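Local coordinates for acyl-coenzyme A oxidase (Caenorhabditis elegans, PDB 5K3H), which catalyses the FAD-dependent, oxygen-consuming desaturation of acyl-CoA thioesters, the first step of peroxisomal beta-oxidation, yielding a (2E)-enoyl-CoA and hydrogen peroxide, at the interface of chains A and B. Residues are numbered along the deposited sequence; one frame, centred on the assembly and turned at random. Chains: chain A/B, Acyl-coenzyme A oxidase.

Contact 1: the interface of chains A and B. Residues chain A 79, 83, 113, 143, 146; chain B 662, 665-666.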
ATOM      1  N   LEU A  79     -23.259  18.372   5.138  1.00 35.61           N
ATOM      2  CA  LEU A  79     -23.015  18.792   6.519  1.00 36.98           C
ATOM      3  C   LEU A  79     -24.079  19.768   7.023  1.00 36.26           C
ATOM      4  O   LEU A  79     -24.523  19.671   8.175  1.00 37.29           O
ATOM      5  CB  LEU A  79     -21.615  19.382   6.635  1.00 37.69           C
ATOM      6  CG  LEU A  79     -21.058  19.481   8.045  1.00 39.34           C
ATOM      7  CD1 LEU A  79     -21.177  18.139   8.753  1.00 38.74           C
ATOM      8  CD2 LEU A  79     -19.609  19.854   7.903  1.00 40.35           C
ATOM      9  N   THR A  83     -26.819  19.011  10.213  1.00 39.68           N
ATOM     10  CA  THR A  83     -27.040  19.810  11.416  1.00 42.91           C
ATOM     11  C   THR A  83     -28.524  20.080  11.634  1.00 43.59           C
ATOM     12  O   THR A  83     -28.969  20.198  12.782  1.00 40.84           O
ATOM     13  CB  THR A  83     -26.280  21.144  11.335  1.00 44.57           C
ATOM     14  OG1 THR A  83     -26.728  21.886  10.191  1.00 47.28           O
ATOM     15  CG2 THR A  83     -24.796  20.922  11.208  1.00 45.91           C
ATOM     16  N   MET A 113     -15.794  19.505   9.072  1.00 31.67           N
ATOM     17  CA  MET A 113     -15.864  19.632  10.528  1.00 33.44           C
ATOM     18  C   MET A 113     -15.389  18.364  11.232  1.00 33.96           C
ATOM     19  O   MET A 113     -15.814  18.070  12.357  1.00 35.42           O
ATOM     20  CB  MET A 113     -17.280  19.994  10.991  1.00 34.19           C
ATOM     21  CG  MET A 113     -17.768  21.402  10.627  1.00 34.94           C
ATOM     22  SD  MET A 113     -19.423  21.764  11.295  1.00 37.47           S
ATOM     23  CE  MET A 113     -19.112  21.677  13.049  1.00 38.08           C
ATOM     24  N   ARG A 143     -22.462  24.724  16.961  1.00 45.35           N
ATOM     25  CA  ARG A 143     -21.868  24.881  15.636  1.00 44.45           C
ATOM     26  C   ARG A 143     -21.977  26.313  15.130  1.00 42.10           C
ATOM     27  O   ARG A 143     -22.109  26.559  13.925  1.00 41.01           O
ATOM     28  CB  ARG A 143     -22.456  23.880  14.636  1.00 46.18           C
ATOM     29  CG  ARG A 143     -22.328  22.437  15.126  1.00 47.33           C
ATOM     30  CD  ARG A 143     -22.784  21.425  14.097  1.00 49.52           C
ATOM     31  NE  ARG A 143     -22.115  20.140  14.297  1.00 52.16           N
ATOM     32  CZ  ARG A 143     -22.571  18.973  13.846  1.00 53.08           C
ATOM     33  NH1 ARG A 143     -23.701  18.918  13.168  1.00 53.57           N
ATOM     34  NH2 ARG A 143     -21.899  17.856  14.076  1.00 52.97           N
ATOM     35  N   ILE A 146     -16.452  26.918  13.952  1.00 38.80           N
ATOM     36  CA  ILE A 146     -15.800  25.693  13.500  1.00 37.08           C
ATOM     37  C   ILE A 146     -14.374  25.741  14.030  1.00 36.46           C
ATOM     38  O   ILE A 146     -13.642  26.711  13.785  1.00 36.04           O
ATOM     39  CB  ILE A 146     -15.833  25.542  11.964  1.00 36.61           C
ATOM     40  CG1 ILE A 146     -17.272  25.498  11.441  1.00 36.01           C
ATOM     41  CG2 ILE A 146     -15.116  24.273  11.524  1.00 36.78           C
ATOM     42  CD1 ILE A 146     -17.377  25.449   9.936  1.00 35.83           C
TER
ATOM     43  N   LEU B 662     -21.894  26.181   5.419  1.00 44.01           N
ATOM     44  CA  LEU B 662     -20.901  26.374   6.477  1.00 42.96           C
ATOM     45  C   LEU B 662     -21.009  27.738   7.151  1.00 42.85           C
ATOM     46  O   LEU B 662     -21.303  27.804   8.349  1.00 41.93           O
ATOM     47  CB  LEU B 662     -19.468  26.154   5.946  1.00 41.63           C
ATOM     48  CG  LEU B 662     -18.804  24.801   6.233  1.00 42.98           C
ATOM     49  CD1 LEU B 662     -19.750  23.634   5.966  1.00 42.41           C
ATOM     50  CD2 LEU B 662     -17.521  24.657   5.412  1.00 40.98           C
ATOM     51  N   MET B 665     -24.565  28.223   7.605  1.00 44.62           N
ATOM     52  CA  MET B 665     -24.891  27.296   8.681  1.00 45.20           C
ATOM     53  C   MET B 665     -24.558  27.880  10.049  1.00 44.74           C
ATOM     54  O   MET B 665     -25.336  27.742  11.000  1.00 43.55           O
ATOM     55  CB  MET B 665     -24.144  25.981   8.473  1.00 43.90           C
ATOM     56  CG  MET B 665     -24.287  24.983   9.613  1.00 43.61           C
ATOM     57  SD  MET B 665     -22.950  23.776   9.518  1.00 46.74           S
ATOM     58  CE  MET B 665     -21.548  24.802   9.973  1.00 43.89           C
ATOM     59  N   MET B 666     -23.396  28.518  10.176  1.00 45.49           N
ATOM     60  CA  MET B 666     -23.008  29.067  11.470  1.00 48.45           C
ATOM     61  C   MET B 666     -23.875  30.267  11.840  1.00 52.07           C
ATOM     62  O   MET B 666     -24.372  30.362  12.970  1.00 50.94           O
ATOM     63  CB  MET B 666     -21.527  29.453  11.458  1.00 45.75           C
ATOM     64  CG  MET B 666     -20.561  28.278  11.529  1.00 45.34           C
ATOM     65  SD  MET B 666     -18.835  28.832  11.688  1.00 43.00           S
ATOM     66  CE  MET B 666     -18.525  29.435  10.014  1.00 41.32           C
TER
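B:Met665 meets A:Thr83 and A:Met113 at the apolar centre, where the C-terminal helix of one subunit, 663-668 in chain B, packs on the N-terminal region of its partner in the homodimer. Its thioether sulfur SD lies 3.8 Å from the methyl CG2 of A:Thr83, and the terminal methyl CE lies 3.9 Å from the sulfur SD of A:Met113. With CG anti to the backbone N (chi1 174°) the chain of B:Met665 reaches away from its own helix, and a bend at chi3 (70°) turns the methyl toward A:Met113. A second cluster forms around A:Ile146, whose two partners each cross it at about a right angle. Its CG1 is 3.7 Å from the sulfur SD of B:Met666, while its end methyl CD1 packs 4.0 Å from the branch carbon CG of B:Leu662. A:Leu79, on helix 68-85 with A:Thr83, adds a more distant apolar flank. This packing probably helps to hold the C-terminal helix against the partner subunit. Toward the polar rim, the hydroxyl OG1 of A:Thr83 faces the methylene CG of B:Met665 at 4.0 Å. A:Arg143 contributes its backbone to the contact, while its guanidinium group turns back within chain A, with CA of A:Thr83 at its edge. The carbonyl O of A:Arg143 lies 3.3 Å from the methylene CG of B:Met666.

Contact 2: the interface of chains A and B. Residues chain A 325-326; chain B 521-522, 525.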
ATOM      1  N   ILE A 325     -10.654 -26.031 -11.924  1.00 24.48           N
ATOM      2  CA  ILE A 325      -9.936 -26.987 -11.088  1.00 24.83           C
ATOM      3  C   ILE A 325     -10.129 -28.335 -11.777  1.00 24.95           C
ATOM      4  O   ILE A 325      -9.312 -28.730 -12.612  1.00 25.54           O
ATOM      5  CB  ILE A 325     -10.422 -26.950  -9.620  1.00 25.06           C
ATOM      6  CG1 ILE A 325     -10.066 -25.601  -8.978  1.00 24.55           C
ATOM      7  CG2 ILE A 325      -9.769 -28.048  -8.790  1.00 24.70           C
ATOM      8  CD1 ILE A 325     -10.718 -25.358  -7.646  1.00 24.96           C
ATOM      9  N   ASP A 326     -11.234 -29.022 -11.502  1.00 26.52           N
ATOM     10  CA  ASP A 326     -11.575 -30.195 -12.303  1.00 28.03           C
ATOM     11  C   ASP A 326     -11.892 -29.775 -13.738  1.00 30.22           C
ATOM     12  O   ASP A 326     -12.773 -28.939 -13.979  1.00 29.47           O
ATOM     13  CB  ASP A 326     -12.766 -30.928 -11.693  1.00 27.81           C
ATOM     14  CG  ASP A 326     -13.070 -32.240 -12.389  1.00 27.53           C
ATOM     15  OD1 ASP A 326     -13.021 -32.331 -13.633  1.00 28.24           O
ATOM     16  OD2 ASP A 326     -13.399 -33.200 -11.682  1.00 28.05           O
TER
ATOM     17  N   GLU B 521      -6.061 -32.230 -10.221  1.00 25.64           N
ATOM     18  CA  GLU B 521      -6.249 -30.788 -10.104  1.00 26.21           C
ATOM     19  C   GLU B 521      -6.664 -30.379  -8.692  1.00 23.42           C
ATOM     20  O   GLU B 521      -6.393 -29.253  -8.265  1.00 22.82           O
ATOM     21  CB  GLU B 521      -7.295 -30.333 -11.131  1.00 29.90           C
ATOM     22  CG  GLU B 521      -7.081 -30.824 -12.585  1.00 34.13           C
ATOM     23  CD  GLU B 521      -7.918 -32.089 -12.925  1.00 41.10           C
ATOM     24  OE1 GLU B 521      -7.942 -33.055 -12.120  1.00 40.58           O
ATOM     25  OE2 GLU B 521      -8.599 -32.100 -13.986  1.00 47.53           O
ATOM     26  N   ILE B 522      -7.341 -31.266  -7.969  1.00 27.63           N
ATOM     27  CA  ILE B 522      -7.685 -30.997  -6.580  1.00 27.02           C
ATOM     28  C   ILE B 522      -6.469 -31.166  -5.683  1.00 26.47           C
ATOM     29  O   ILE B 522      -6.291 -30.425  -4.706  1.00 25.94           O
ATOM     30  CB  ILE B 522      -8.856 -31.904  -6.153  1.00 27.42           C
ATOM     31  CG1 ILE B 522     -10.133 -31.446  -6.849  1.00 28.79           C
ATOM     32  CG2 ILE B 522      -9.035 -31.922  -4.655  1.00 26.95           C
ATOM     33  CD1 ILE B 522     -11.333 -32.230  -6.454  1.00 30.50           C
ATOM     34  N   ASN B 525      -4.613 -27.980  -6.164  1.00 24.20           N
ATOM     35  CA  ASN B 525      -5.236 -26.922  -5.372  1.00 23.52           C
ATOM     36  C   ASN B 525      -4.975 -27.098  -3.878  1.00 23.91           C
ATOM     37  O   ASN B 525      -4.698 -26.127  -3.168  1.00 24.31           O
ATOM     38  CB  ASN B 525      -6.738 -26.884  -5.637  1.00 23.32           C
ATOM     39  CG  ASN B 525      -7.413 -25.705  -4.957  1.00 24.37           C
ATOM     40  OD1 ASN B 525      -6.811 -24.628  -4.801  1.00 23.23           O
ATOM     41  ND2 ASN B 525      -8.665 -25.898  -4.540  1.00 25.97           N
TER
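A:Ile325 lies in a loop whose backbone (phi -97°, psi -85°) rests against the start of helix 520-553 of the other subunit, which carries B:Glu521. The carbonyl of A:Ile325 and the methylenes of B:Glu521 are modelled too close together for their spacing to be interpreted. The branched side chain of A:Ile325 spreads over the first turns of that helix. Its methyl CG2, anti to the backbone N, comes 3.6 Å from the carbonyl O of B:Glu521 and 3.9 Å from CG1 of B:Ile522. On the other branch, CD1 of A:Ile325 lies 3.8 Å from the amide nitrogen ND2 of B:Asn525; these two side chains meet at a slant. B:Glu521 bends at chi2 (97°), which carries its carboxylate alongside A:Asp326. There OE2 of B:Glu521 lies 4.4 Å from OD1 of A:Asp326, and the like charges would probably disfavour this approach unless neighbouring groups or solvent offset them. A:Asp326 loses less surface to the partner (21 Å²) than A:Ile325 (78 Å²). As part of the homodimer interface, the patch seats a loop of one subunit against the beginning of a long helix in the other and probably helps to fix their relative position.

Contact 3: the interface of chains A and B. Residues chain A 519, 521; chain B 326-327, 329.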
ATOM      1  N   LYS A 519      26.826   3.818  26.500  1.00 32.17           N
ATOM      2  CA  LYS A 519      25.885   4.780  27.054  1.00 30.46           C
ATOM      3  C   LYS A 519      24.488   4.217  26.878  1.00 27.61           C
ATOM      4  O   LYS A 519      24.221   3.463  25.939  1.00 25.54           O
ATOM      5  CB  LYS A 519      25.991   6.123  26.331  1.00 34.92           C
ATOM      6  CG  LYS A 519      27.310   6.868  26.487  1.00 38.05           C
ATOM      7  CD  LYS A 519      27.507   7.813  25.284  1.00 42.86           C
ATOM      8  CE  LYS A 519      26.492   8.959  25.219  1.00 45.88           C
ATOM      9  NZ  LYS A 519      26.754   9.834  24.037  1.00 45.40           N
ATOM     10  N   GLU A 521      21.527   5.413  26.056  1.00 27.29           N
ATOM     11  CA  GLU A 521      20.698   5.714  24.898  1.00 26.48           C
ATOM     12  C   GLU A 521      21.249   5.075  23.628  1.00 23.79           C
ATOM     13  O   GLU A 521      20.475   4.802  22.700  1.00 22.00           O
ATOM     14  CB  GLU A 521      20.542   7.235  24.743  1.00 28.04           C
ATOM     15  CG  GLU A 521      20.080   7.969  26.037  1.00 30.23           C
ATOM     16  CD  GLU A 521      21.250   8.633  26.798  1.00 32.71           C
ATOM     17  OE1 GLU A 521      22.323   7.966  26.902  1.00 32.47           O
ATOM     18  OE2 GLU A 521      21.103   9.804  27.297  1.00 34.20           O
TER
ATOM     19  N   ASP B 326      21.155  10.526  22.582  1.00 23.49           N
ATOM     20  CA  ASP B 326      21.726  11.125  23.787  1.00 25.51           C
ATOM     21  C   ASP B 326      20.934  12.358  24.210  1.00 26.50           C
ATOM     22  O   ASP B 326      20.724  13.279  23.421  1.00 24.27           O
ATOM     23  CB  ASP B 326      23.203  11.472  23.574  1.00 26.06           C
ATOM     24  CG  ASP B 326      23.880  11.974  24.852  1.00 27.79           C
ATOM     25  OD1 ASP B 326      23.271  12.813  25.554  1.00 26.36           O
ATOM     26  OD2 ASP B 326      24.981  11.489  25.198  1.00 29.45           O
ATOM     27  N   LYS B 327      20.518  12.379  25.478  1.00 24.31           N
ATOM     28  CA  LYS B 327      19.597  13.387  25.993  1.00 26.61           C
ATOM     29  C   LYS B 327      20.281  14.720  26.248  1.00 23.47           C
ATOM     30  O   LYS B 327      19.593  15.719  26.499  1.00 24.60           O
ATOM     31  CB  LYS B 327      18.949  12.904  27.306  1.00 32.21           C
ATOM     32  CG  LYS B 327      18.169  11.606  27.147  1.00 38.60           C
ATOM     33  CD  LYS B 327      16.794  11.788  26.496  1.00 48.96           C
ATOM     34  CE  LYS B 327      16.154  10.420  26.248  1.00 57.12           C
ATOM     35  NZ  LYS B 327      14.875  10.491  25.510  1.00 61.82           N
ATOM     36  N   GLU B 329      22.465  15.867  23.868  1.00 24.37           N
ATOM     37  CA  GLU B 329      22.825  16.262  22.517  1.00 23.88           C
ATOM     38  C   GLU B 329      21.589  16.653  21.724  1.00 21.39           C
ATOM     39  O   GLU B 329      20.478  16.224  22.047  1.00 19.60           O
ATOM     40  CB  GLU B 329      23.582  15.133  21.814  1.00 25.89           C
ATOM     41  CG  GLU B 329      24.906  14.863  22.450  1.00 28.53           C
ATOM     42  CD  GLU B 329      25.690  13.815  21.712  1.00 31.31           C
ATOM     43  OE1 GLU B 329      25.075  13.044  20.945  1.00 33.02           O
ATOM     44  OE2 GLU B 329      26.925  13.766  21.893  1.00 36.79           O
TER
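A:Lys519 and B:Asp326 form a salt bridge across the dimer interface, with the ammonium nitrogen NZ 2.7 Å from the carboxylate oxygen OD2. The same contact is a hydrogen bond, which OD2 accepts through its anti lone pair, away from OD1. A bend at chi3 (66°) directs the end of the lysine to the aspartate, and the two side chains cross at about a right angle. B:Glu329 adds longer-range electrostatics, its OE2 lying 4.5 Å from NZ of A:Lys519. Another hydrogen bond runs from the backbone N of B:Lys327 to the carboxylate OE2 of A:Glu521, 3.2 Å away. It is nearly straight, 164° at the hydrogen, and meets the oxygen from above the carboxylate plane, 48° out of it. A van der Waals contact of 3.9 Å brings the carboxylate carbon CD of A:Glu521 beside CA of B:Asp326. The like-charged pair of A:Glu521 and B:Asp326 recurs here, and A:Lys519 probably offsets some of its cost. Replacing B:Asp326 with an asparagine would probably deprive the ammonium group of A:Lys519 of its charged mate and weaken its fixation. The site joins a loop of one subunit to the start of helix 520-525 in the other, and probably helps to hold the homodimer together.

The C-alpha centres lie about 58 Å apart for contacts 1 and 2, 48 Å for contacts 1 and 3, and 60 Å for contacts 2 and 3. Contacts 2 and 3 share Asp326 and Glu521 with the chains exchanged, and both involve the helix that starts at residue 520. They show complementary portions of one junction, and the 60 Å separates its two symmetry copies across the dimer. Contact 1 instead engages the C-terminal helix. Together they tie remote parts of the homodimer, which is likely to matter because FAD is shared between the subunits.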